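Local structure of fatty acid synthase 1, isoform A (Drosophila melanogaster, 6FN6) at residues A286-V289 with A290-I294; E408-P411 with T412-T416; R533-L536 with E537-L540. The protein probably builds long-chain saturated fatty acids from acetyl-CoA and malonyl-CoA with NADPH, this chain being its dehydratase, enoylreductase and ketoreductase modifying region. All coordinates share one frame; numbering follows the deposited sequence.

Contact 1 of 3, residues A286-V289 with A290-I294; sequences ALDV and AIQVI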
ATOM      1  N   ALA A 286      18.739 -53.034  41.080  1.00 41.06           N
ATOM      2  CA  ALA A 286      18.558 -54.048  42.108  1.00 43.48           C
ATOM      3  C   ALA A 286      17.247 -53.806  42.851  1.00 41.69           C
ATOM      4  O   ALA A 286      16.480 -54.739  43.096  1.00 41.32           O
ATOM      5  CB  ALA A 286      19.736 -54.048  43.075  1.00 44.36           C
ATOM      6  N   LEU A 287      16.992 -52.550  43.204  1.00 42.99           N
ATOM      7  CA  LEU A 287      15.750 -52.180  43.877  1.00 42.02           C
ATOM      8  C   LEU A 287      14.550 -52.383  42.958  1.00 39.21           C
ATOM      9  O   LEU A 287      13.482 -52.803  43.401  1.00 39.56           O
ATOM     10  CB  LEU A 287      15.801 -50.724  44.351  1.00 42.65           C
ATOM     11  CG  LEU A 287      16.801 -50.400  45.462  1.00 44.78           C
ATOM     12  CD1 LEU A 287      17.083 -48.912  45.505  1.00 46.83           C
ATOM     13  CD2 LEU A 287      16.279 -50.882  46.805  1.00 45.59           C
ATOM     14  N   ASP A 288      14.727 -52.065  41.682  1.00 33.36           N
ATOM     15  CA  ASP A 288      13.665 -52.232  40.700  1.00 34.88           C
ATOM     16  C   ASP A 288      13.284 -53.704  40.562  1.00 32.22           C
ATOM     17  O   ASP A 288      12.105 -54.045  40.479  1.00 31.95           O
ATOM     18  CB  ASP A 288      14.094 -51.666  39.349  1.00 45.22           C
ATOM     19  CG  ASP A 288      12.917 -51.361  38.445  1.00 51.24           C
ATOM     20  OD1 ASP A 288      11.887 -52.060  38.543  1.00 52.04           O
ATOM     21  OD2 ASP A 288      13.020 -50.411  37.642  1.00 54.50           O
ATOM     22  N   VAL A 289      14.288 -54.572  40.538  1.00 32.68           N
ATOM     23  CA  VAL A 289      14.046 -56.003  40.429  1.00 32.09           C
ATOM     24  C   VAL A 289      13.325 -56.495  41.679  1.00 32.87           C
ATOM     25  O   VAL A 289      12.409 -57.311  41.597  1.00 32.21           O
ATOM     26  CB  VAL A 289      15.361 -56.779  40.214  1.00 32.32           C
ATOM     27  CG1 VAL A 289      15.122 -58.280  40.327  1.00 32.30           C
ATOM     28  CG2 VAL A 289      15.968 -56.440  38.868  1.00 32.15           C
ATOM     29  N   ALA A 290      13.743 -55.991  42.834  1.00 47.85           N
ATOM     30  CA  ALA A 290      13.189 -56.440  44.105  1.00 48.87           C
ATOM     31  C   ALA A 290      11.695 -56.156  44.187  1.00 45.87           C
ATOM     32  O   ALA A 290      10.905 -57.039  44.518  1.00 49.08           O
ATOM     33  CB  ALA A 290      13.915 -55.771  45.259  1.00 49.21           C
ATOM     34  N   ILE A 291      11.311 -54.921  43.887  1.00 35.89           N
ATOM     35  CA  ILE A 291       9.911 -54.520  43.958  1.00 35.11           C
ATOM     36  C   ILE A 291       9.098 -55.314  42.941  1.00 34.63           C
ATOM     37  O   ILE A 291       7.953 -55.685  43.199  1.00 34.93           O
ATOM     38  CB  ILE A 291       9.759 -53.003  43.740  1.00 33.59           C
ATOM     39  CG1 ILE A 291      10.410 -52.226  44.890  1.00 34.45           C
ATOM     40  CG2 ILE A 291       8.287 -52.613  43.593  1.00 33.69           C
ATOM     41  CD1 ILE A 291       9.753 -52.424  46.245  1.00 35.28           C
ATOM     42  N   GLN A 292       9.694 -55.573  41.783  1.00 41.03           N
ATOM     43  CA  GLN A 292       9.027 -56.353  40.750  1.00 41.98           C
ATOM     44  C   GLN A 292       8.649 -57.740  41.256  1.00 41.82           C
ATOM     45  O   GLN A 292       7.537 -58.210  41.019  1.00 43.39           O
ATOM     46  CB  GLN A 292       9.913 -56.475  39.512  1.00 39.37           C
ATOM     47  CG  GLN A 292       9.823 -55.284  38.584  1.00 35.16           C
ATOM     48  CD  GLN A 292      10.700 -55.435  37.362  1.00 38.37           C
ATOM     49  OE1 GLN A 292      10.722 -56.490  36.730  1.00 40.80           O
ATOM     50  NE2 GLN A 292      11.435 -54.381  37.026  1.00 40.94           N
ATOM     51  N   VAL A 293       9.580 -58.393  41.944  1.00 40.15           N
ATOM     52  CA  VAL A 293       9.338 -59.726  42.482  1.00 39.95           C
ATOM     53  C   VAL A 293       8.217 -59.674  43.518  1.00 40.91           C
ATOM     54  O   VAL A 293       7.378 -60.572  43.580  1.00 41.92           O
ATOM     55  CB  VAL A 293      10.626 -60.321  43.082  1.00 42.16           C
ATOM     56  CG1 VAL A 293      10.338 -61.653  43.784  1.00 42.96           C
ATOM     57  CG2 VAL A 293      11.677 -60.504  41.998  1.00 40.10           C
ATOM     58  N   ILE A 294       8.211 -58.621  44.331  1.00 35.85           N
ATOM     59  CA  ILE A 294       7.204 -58.462  45.373  1.00 35.35           C
ATOM     60  C   ILE A 294       5.829 -58.272  44.741  1.00 34.35           C
ATOM     61  O   ILE A 294       4.861 -58.915  45.145  1.00 34.94           O
ATOM     62  CB  ILE A 294       7.552 -57.284  46.304  1.00 34.84           C
ATOM     63  CG1 ILE A 294       8.875 -57.549  47.019  1.00 35.09           C
ATOM     64  CG2 ILE A 294       6.444 -57.054  47.325  1.00 35.80           C
ATOM     65  CD1 ILE A 294       9.460 -56.332  47.698  1.00 38.10           C
TER
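D288 and Q292 pair one turn apart on helix 279-296. The helix packs on a mixed sheet whose strand order, apart from a short edge strand, matches a class I methyltransferase fold. This is consistent with the pseudo-methyltransferase domain of animal fatty acid synthases.

The side-chain polar contact is one hydrogen bond, from Q292 NE2 to D288 OD1 at 2.8 Å. The two groups stand nearly at right angles, with carboxylate and amide planes 85° apart. The donor lies above the carboxylate plane, while OD1 lies close to the plane of the amide. D288 CG is anti to the backbone N (chi1 -160°), which leans the carboxylate along the helix toward Q292. Both residues are buried and have partners on strand 549-557: K557 makes a salt bridge to D288 OD2, and R554 and the carbonyl of H555 bind the Q292 amide. The pair therefore joins this helix to the pseudo-ketoreductase part.

Backbone bonds are regular alpha-helical ones. I291 N reaches L287 O at 3.1 Å, and V293 N reaches V289 O at 3.0 Å. A290 N and Q292 N bind A286 O and D288 O in the same way.

The apolar side chains mostly point away from the helix axis into its neighbours: L287 and I291 pack on helix 320-329 and on F378 and F376 of strand 374-380, and A286 and V293 meet L440 and L442 of strand 438-445. Within the helix the valines approach loosely along one side: V289 CG1 lies 4.4 Å from V293 CG2.

Contact 2 of 3, residues E408-P411 with T412-T416; sequences ETLP and TYTKT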
ATOM      1  N   GLU A 408      23.048 -55.194  52.669  1.00 53.76           N
ATOM      2  CA  GLU A 408      24.045 -55.600  53.650  1.00 54.24           C
ATOM      3  C   GLU A 408      25.449 -55.509  53.073  1.00 54.63           C
ATOM      4  O   GLU A 408      25.625 -55.426  51.858  1.00 53.55           O
ATOM      5  CB  GLU A 408      23.777 -57.036  54.118  1.00 51.60           C
ATOM      6  CG  GLU A 408      22.406 -57.254  54.740  1.00 50.73           C
ATOM      7  CD  GLU A 408      22.281 -56.637  56.115  1.00 52.26           C
ATOM      8  OE1 GLU A 408      23.311 -56.516  56.811  1.00 53.73           O
ATOM      9  OE2 GLU A 408      21.151 -56.274  56.501  1.00 53.58           O
ATOM     10  N   THR A 409      26.444 -55.507  53.953  1.00 63.46           N
ATOM     11  CA  THR A 409      27.828 -55.633  53.519  1.00 66.13           C
ATOM     12  C   THR A 409      28.113 -57.112  53.291  1.00 65.88           C
ATOM     13  O   THR A 409      27.735 -57.957  54.102  1.00 66.72           O
ATOM     14  CB  THR A 409      28.815 -55.054  54.550  1.00 70.99           C
ATOM     15  OG1 THR A 409      28.753 -55.818  55.760  1.00 73.13           O
ATOM     16  CG2 THR A 409      28.478 -53.603  54.853  1.00 72.65           C
ATOM     17  N   LEU A 410      28.780 -57.420  52.185  1.00 64.53           N
ATOM     18  CA  LEU A 410      28.997 -58.804  51.777  1.00 63.64           C
ATOM     19  C   LEU A 410      29.749 -59.639  52.818  1.00 62.37           C
ATOM     20  O   LEU A 410      29.310 -60.739  53.156  1.00 62.78           O
ATOM     21  CB  LEU A 410      29.750 -58.849  50.446  1.00 63.08           C
ATOM     22  CG  LEU A 410      29.935 -60.234  49.815  1.00 62.82           C
ATOM     23  CD1 LEU A 410      28.615 -60.986  49.690  1.00 61.96           C
ATOM     24  CD2 LEU A 410      30.594 -60.104  48.455  1.00 61.98           C
ATOM     25  N   PRO A 411      30.882 -59.130  53.332  1.00 60.15           N
ATOM     26  CA  PRO A 411      31.600 -59.963  54.304  1.00 60.09           C
ATOM     27  C   PRO A 411      30.742 -60.346  55.506  1.00 58.49           C
ATOM     28  O   PRO A 411      30.726 -61.513  55.891  1.00 58.17           O
ATOM     29  CB  PRO A 411      32.784 -59.080  54.724  1.00 61.33           C
ATOM     30  CG  PRO A 411      32.428 -57.704  54.297  1.00 61.44           C
ATOM     31  CD  PRO A 411      31.592 -57.865  53.076  1.00 59.57           C
ATOM     32  N   THR A 412      30.035 -59.379  56.081  1.00 55.88           N
ATOM     33  CA  THR A 412      29.199 -59.640  57.248  1.00 58.10           C
ATOM     34  C   THR A 412      28.032 -60.559  56.901  1.00 53.38           C
ATOM     35  O   THR A 412      27.739 -61.503  57.634  1.00 53.85           O
ATOM     36  CB  THR A 412      28.641 -58.337  57.853  1.00 59.88           C
ATOM     37  OG1 THR A 412      27.881 -57.630  56.864  1.00 60.46           O
ATOM     38  CG2 THR A 412      29.771 -57.455  58.356  1.00 62.00           C
ATOM     39  N   TYR A 413      27.369 -60.278  55.785  1.00 49.59           N
ATOM     40  CA  TYR A 413      26.208 -61.059  55.383  1.00 50.26           C
ATOM     41  C   TYR A 413      26.564 -62.539  55.250  1.00 54.43           C
ATOM     42  O   TYR A 413      25.740 -63.416  55.519  1.00 51.27           O
ATOM     43  CB  TYR A 413      25.633 -60.543  54.063  1.00 45.74           C
ATOM     44  CG  TYR A 413      24.527 -61.416  53.522  1.00 43.15           C
ATOM     45  CD1 TYR A 413      23.321 -61.536  54.200  1.00 44.03           C
ATOM     46  CD2 TYR A 413      24.692 -62.133  52.346  1.00 42.62           C
ATOM     47  CE1 TYR A 413      22.306 -62.339  53.717  1.00 43.75           C
ATOM     48  CE2 TYR A 413      23.682 -62.941  51.855  1.00 42.87           C
ATOM     49  CZ  TYR A 413      22.492 -63.040  52.545  1.00 43.06           C
ATOM     50  OH  TYR A 413      21.485 -63.840  52.061  1.00 41.72           O
ATOM     51  N   THR A 414      27.793 -62.808  54.825  1.00 72.67           N
ATOM     52  CA  THR A 414      28.247 -64.176  54.599  1.00 72.90           C
ATOM     53  C   THR A 414      28.535 -64.919  55.905  1.00 73.26           C
ATOM     54  O   THR A 414      28.082 -66.047  56.093  1.00 73.43           O
ATOM     55  CB  THR A 414      29.511 -64.202  53.720  1.00 74.09           C
ATOM     56  OG1 THR A 414      29.247 -63.531  52.482  1.00 71.61           O
ATOM     57  CG2 THR A 414      29.941 -65.635  53.428  1.00 72.12           C
ATOM     58  N   LYS A 415      29.291 -64.292  56.801  1.00 66.94           N
ATOM     59  CA  LYS A 415      29.776 -64.986  57.989  1.00 72.76           C
ATOM     60  C   LYS A 415      28.693 -65.157  59.052  1.00 69.60           C
ATOM     61  O   LYS A 415      28.726 -66.119  59.819  1.00 74.48           O
ATOM     62  CB  LYS A 415      30.976 -64.248  58.597  1.00 78.63           C
ATOM     63  CG  LYS A 415      30.706 -62.809  59.017  1.00 84.25           C
ATOM     64  CD  LYS A 415      31.982 -62.142  59.523  1.00 88.20           C
ATOM     65  CE  LYS A 415      31.762 -60.680  59.893  1.00 90.75           C
ATOM     66  NZ  LYS A 415      30.671 -60.497  60.892  1.00 92.24           N
ATOM     67  N   THR A 416      27.742 -64.227  59.108  1.00 46.54           N
ATOM     68  CA  THR A 416      26.676 -64.302  60.105  1.00 50.90           C
ATOM     69  C   THR A 416      25.295 -63.960  59.544  1.00 47.24           C
ATOM     70  O   THR A 416      24.277 -64.331  60.128  1.00 47.68           O
ATOM     71  CB  THR A 416      26.961 -63.359  61.289  1.00 59.41           C
ATOM     72  OG1 THR A 416      27.251 -62.044  60.801  1.00 62.88           O
ATOM     73  CG2 THR A 416      28.142 -63.867  62.103  1.00 65.32           C
TER
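L410 and T414 meet in the first turn of helix 410-423, where strand 402-409 of the methyltransferase-like sheet passes into the helix with T409 at the N-cap position. The T414 side chain folds back onto the preceding turn. Its OG1 is placed beside its own backbone N (chi1 -57°) and gives a hydrogen bond to L410 O at 2.9 Å. OG1 lies above the carbonyl plane of L410. T414 N reaches the same oxygen at 3.1 Å from the opposite face, and L410 O is gripped by both. L410 CD1 passes near the hydroxyl, 3.8 Å from T414 OG1.

E408 and Y413 lie side by side on the buried flank. E408 CB is 4.0 Å from Y413 CB, and E408 CG sits obliquely to the ring. Their polar ends have other partners. The E408 carboxylate accepts from L383 N and S384 OG, and Y413 OH bonds to E431. The Y413 side chain also packs on V439 and V441 of strand 438-445, so the helix start is fastened to the sheet.

T409 serves the backbone through its carbonyl: Y413 N meets T409 O at 2.9 Å.

Contact 3 of 3, residues R533-L536 with E537-L540; sequences RQQL and EKDL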
ATOM      1  N   ARG A 533      13.226 -78.457  45.412  1.00 52.35           N
ATOM      2  CA  ARG A 533      12.663 -78.281  46.753  1.00 54.44           C
ATOM      3  C   ARG A 533      13.003 -76.922  47.367  1.00 48.69           C
ATOM      4  O   ARG A 533      12.105 -76.176  47.749  1.00 47.60           O
ATOM      5  CB  ARG A 533      13.141 -79.409  47.682  1.00 64.11           C
ATOM      6  CG  ARG A 533      12.326 -79.547  48.973  1.00 68.59           C
ATOM      7  CD  ARG A 533      12.893 -80.617  49.904  1.00 72.17           C
ATOM      8  NE  ARG A 533      14.130 -80.219  50.573  1.00 75.80           N
ATOM      9  CZ  ARG A 533      14.189 -79.741  51.816  1.00 81.03           C
ATOM     10  NH1 ARG A 533      13.086 -79.614  52.551  1.00 82.55           N
ATOM     11  NH2 ARG A 533      15.361 -79.407  52.342  1.00 82.97           N
ATOM     12  N   GLN A 534      14.287 -76.591  47.454  1.00 45.83           N
ATOM     13  CA  GLN A 534      14.690 -75.329  48.067  1.00 49.53           C
ATOM     14  C   GLN A 534      14.094 -74.144  47.313  1.00 41.38           C
ATOM     15  O   GLN A 534      13.736 -73.128  47.913  1.00 41.55           O
ATOM     16  CB  GLN A 534      16.213 -75.194  48.110  1.00 60.03           C
ATOM     17  CG  GLN A 534      16.693 -74.038  48.986  1.00 71.20           C
ATOM     18  CD  GLN A 534      17.997 -73.425  48.509  1.00 79.10           C
ATOM     19  OE1 GLN A 534      18.955 -74.132  48.194  1.00 81.21           O
ATOM     20  NE2 GLN A 534      18.036 -72.098  48.450  1.00 82.56           N
ATOM     21  N   GLN A 535      13.981 -74.281  45.996  1.00 47.79           N
ATOM     22  CA  GLN A 535      13.454 -73.206  45.166  1.00 44.67           C
ATOM     23  C   GLN A 535      11.960 -73.022  45.377  1.00 44.07           C
ATOM     24  O   GLN A 535      11.489 -71.904  45.593  1.00 43.64           O
ATOM     25  CB  GLN A 535      13.734 -73.478  43.689  1.00 43.62           C
ATOM     26  CG  GLN A 535      13.275 -72.357  42.777  1.00 40.94           C
ATOM     27  CD  GLN A 535      14.006 -71.061  43.047  1.00 38.20           C
ATOM     28  OE1 GLN A 535      15.054 -71.048  43.694  1.00 39.00           O
ATOM     29  NE2 GLN A 535      13.450 -69.960  42.566  1.00 37.34           N
ATOM     30  N   LEU A 536      11.216 -74.119  45.304  1.00 44.00           N
ATOM     31  CA  LEU A 536       9.768 -74.046  45.382  1.00 41.25           C
ATOM     32  C   LEU A 536       9.324 -73.747  46.808  1.00 41.63           C
ATOM     33  O   LEU A 536       8.166 -73.404  47.045  1.00 40.02           O
ATOM     34  CB  LEU A 536       9.142 -75.347  44.885  1.00 40.71           C
ATOM     35  CG  LEU A 536       9.478 -75.728  43.440  1.00 41.18           C
ATOM     36  CD1 LEU A 536       8.838 -77.054  43.072  1.00 41.89           C
ATOM     37  CD2 LEU A 536       9.056 -74.641  42.462  1.00 41.05           C
ATOM     38  N   GLU A 537      10.253 -73.855  47.752  1.00 52.00           N
ATOM     39  CA  GLU A 537       9.982 -73.497  49.140  1.00 54.23           C
ATOM     40  C   GLU A 537       9.905 -71.983  49.316  1.00 49.30           C
ATOM     41  O   GLU A 537       9.549 -71.494  50.388  1.00 52.78           O
ATOM     42  CB  GLU A 537      11.056 -74.076  50.062  1.00 58.57           C
ATOM     43  CG  GLU A 537      10.818 -75.522  50.457  1.00 60.84           C
ATOM     44  CD  GLU A 537      11.951 -76.087  51.291  1.00 60.91           C
ATOM     45  OE1 GLU A 537      11.972 -77.316  51.514  1.00 61.63           O
ATOM     46  OE2 GLU A 537      12.825 -75.300  51.719  1.00 60.42           O
ATOM     47  N   LYS A 538      10.238 -71.248  48.260  1.00 39.19           N
ATOM     48  CA  LYS A 538      10.133 -69.792  48.266  1.00 37.95           C
ATOM     49  C   LYS A 538       8.715 -69.348  47.930  1.00 37.93           C
ATOM     50  O   LYS A 538       8.293 -68.250  48.294  1.00 37.75           O
ATOM     51  CB  LYS A 538      11.115 -69.190  47.264  1.00 37.08           C
ATOM     52  CG  LYS A 538      12.544 -69.638  47.467  1.00 37.21           C
ATOM     53  CD  LYS A 538      13.489 -68.861  46.582  1.00 36.52           C
ATOM     54  CE  LYS A 538      14.926 -69.310  46.761  1.00 37.81           C
ATOM     55  NZ  LYS A 538      15.797 -68.757  45.687  1.00 39.15           N
ATOM     56  N   ASP A 539       7.984 -70.220  47.241  1.00 40.61           N
ATOM     57  CA  ASP A 539       6.591 -69.975  46.899  1.00 41.75           C
ATOM     58  C   ASP A 539       6.457 -68.778  45.952  1.00 39.21           C
ATOM     59  O   ASP A 539       5.526 -67.976  46.067  1.00 37.55           O
ATOM     60  CB  ASP A 539       5.762 -69.750  48.166  1.00 43.70           C
ATOM     61  CG  ASP A 539       4.281 -69.990  47.944  1.00 45.72           C
ATOM     62  OD1 ASP A 539       3.937 -70.855  47.110  1.00 46.41           O
ATOM     63  OD2 ASP A 539       3.463 -69.315  48.604  1.00 45.24           O
ATOM     64  N   LEU A 540       7.398 -68.669  45.017  1.00 39.64           N
ATOM     65  CA  LEU A 540       7.331 -67.662  43.963  1.00 36.23           C
ATOM     66  C   LEU A 540       6.429 -68.165  42.843  1.00 38.79           C
ATOM     67  O   LEU A 540       6.461 -69.347  42.504  1.00 38.05           O
ATOM     68  CB  LEU A 540       8.726 -67.353  43.417  1.00 36.06           C
ATOM     69  CG  LEU A 540       9.791 -66.928  44.433  1.00 35.96           C
ATOM     70  CD1 LEU A 540      11.119 -66.703  43.732  1.00 35.92           C
ATOM     71  CD2 LEU A 540       9.366 -65.676  45.196  1.00 35.14           C
TER
HETATM   72  O   HOH W   1       9.455 -70.836  44.371  1.00 76.09           O
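The last turn of helix 530-536 runs into a type I beta turn from L536 to D539, with E537 N bonded to R533 O at 3.0 Å, K538 N to Q535 O and D539 N to L536 O, and D539 leaves helical geometry with a positive phi of 65°.

R533 and E537 form a salt bridge one turn apart, with NH1 of R533 2.8 Å from OE1 of E537. The oxygen lies over one face of the guanidinium, and the two planes are 85° apart. No N-H points at the oxygen, so the attraction is one of charge alone. The arginine bends at chi3 (73°), which brings its guanidinium back to the glutamate.

This helix end leads into strand 542-546 of the pseudo-ketoreductase part, which is related to the Rossmann-type reductases. Its turn borders the methyltransferase-like part. K538 is extended and buried, and its NZ gives a hydrogen bond to Q535 OE1 at 3.1 Å. The same NZ binds the carbonyl of V429, on strand 426-433, while Q535 NE2 gives a hydrogen bond to N269 OD1. D539 OD1 makes salt bridges to both R452 and R513.

Beyond the turn, L540 CD1 comes 4.2 Å from Q535 NE2. A water joins the helix end to the outgoing chain: it donates to Q535 O at 2.6 Å and accepts from L540 N at 3.1 Å.

Overall arrangement
From the N terminus, contact 1 comes first, on helix 279-296. Contact 2 follows at the junction of strand 402-409 and helix 410-423. Contact 3 comes last, where helix 530-536 turns toward strand 542-546. Each is local, between residues three to five apart, and closes no long loop. They stand in series, so none nests in or crosses another. Contacts 1 and 2 lie in what is probably the methyltransferase-like part, with centres about 21 Å apart, and both pack on strand 438-445. Contact 3 belongs to the pseudo-ketoreductase part. Its centre is about 18 Å from that of contact 1, with nearest atoms about 4 Å apart, without touching. Contacts 1 and 3 both bind across the boundary between these parts.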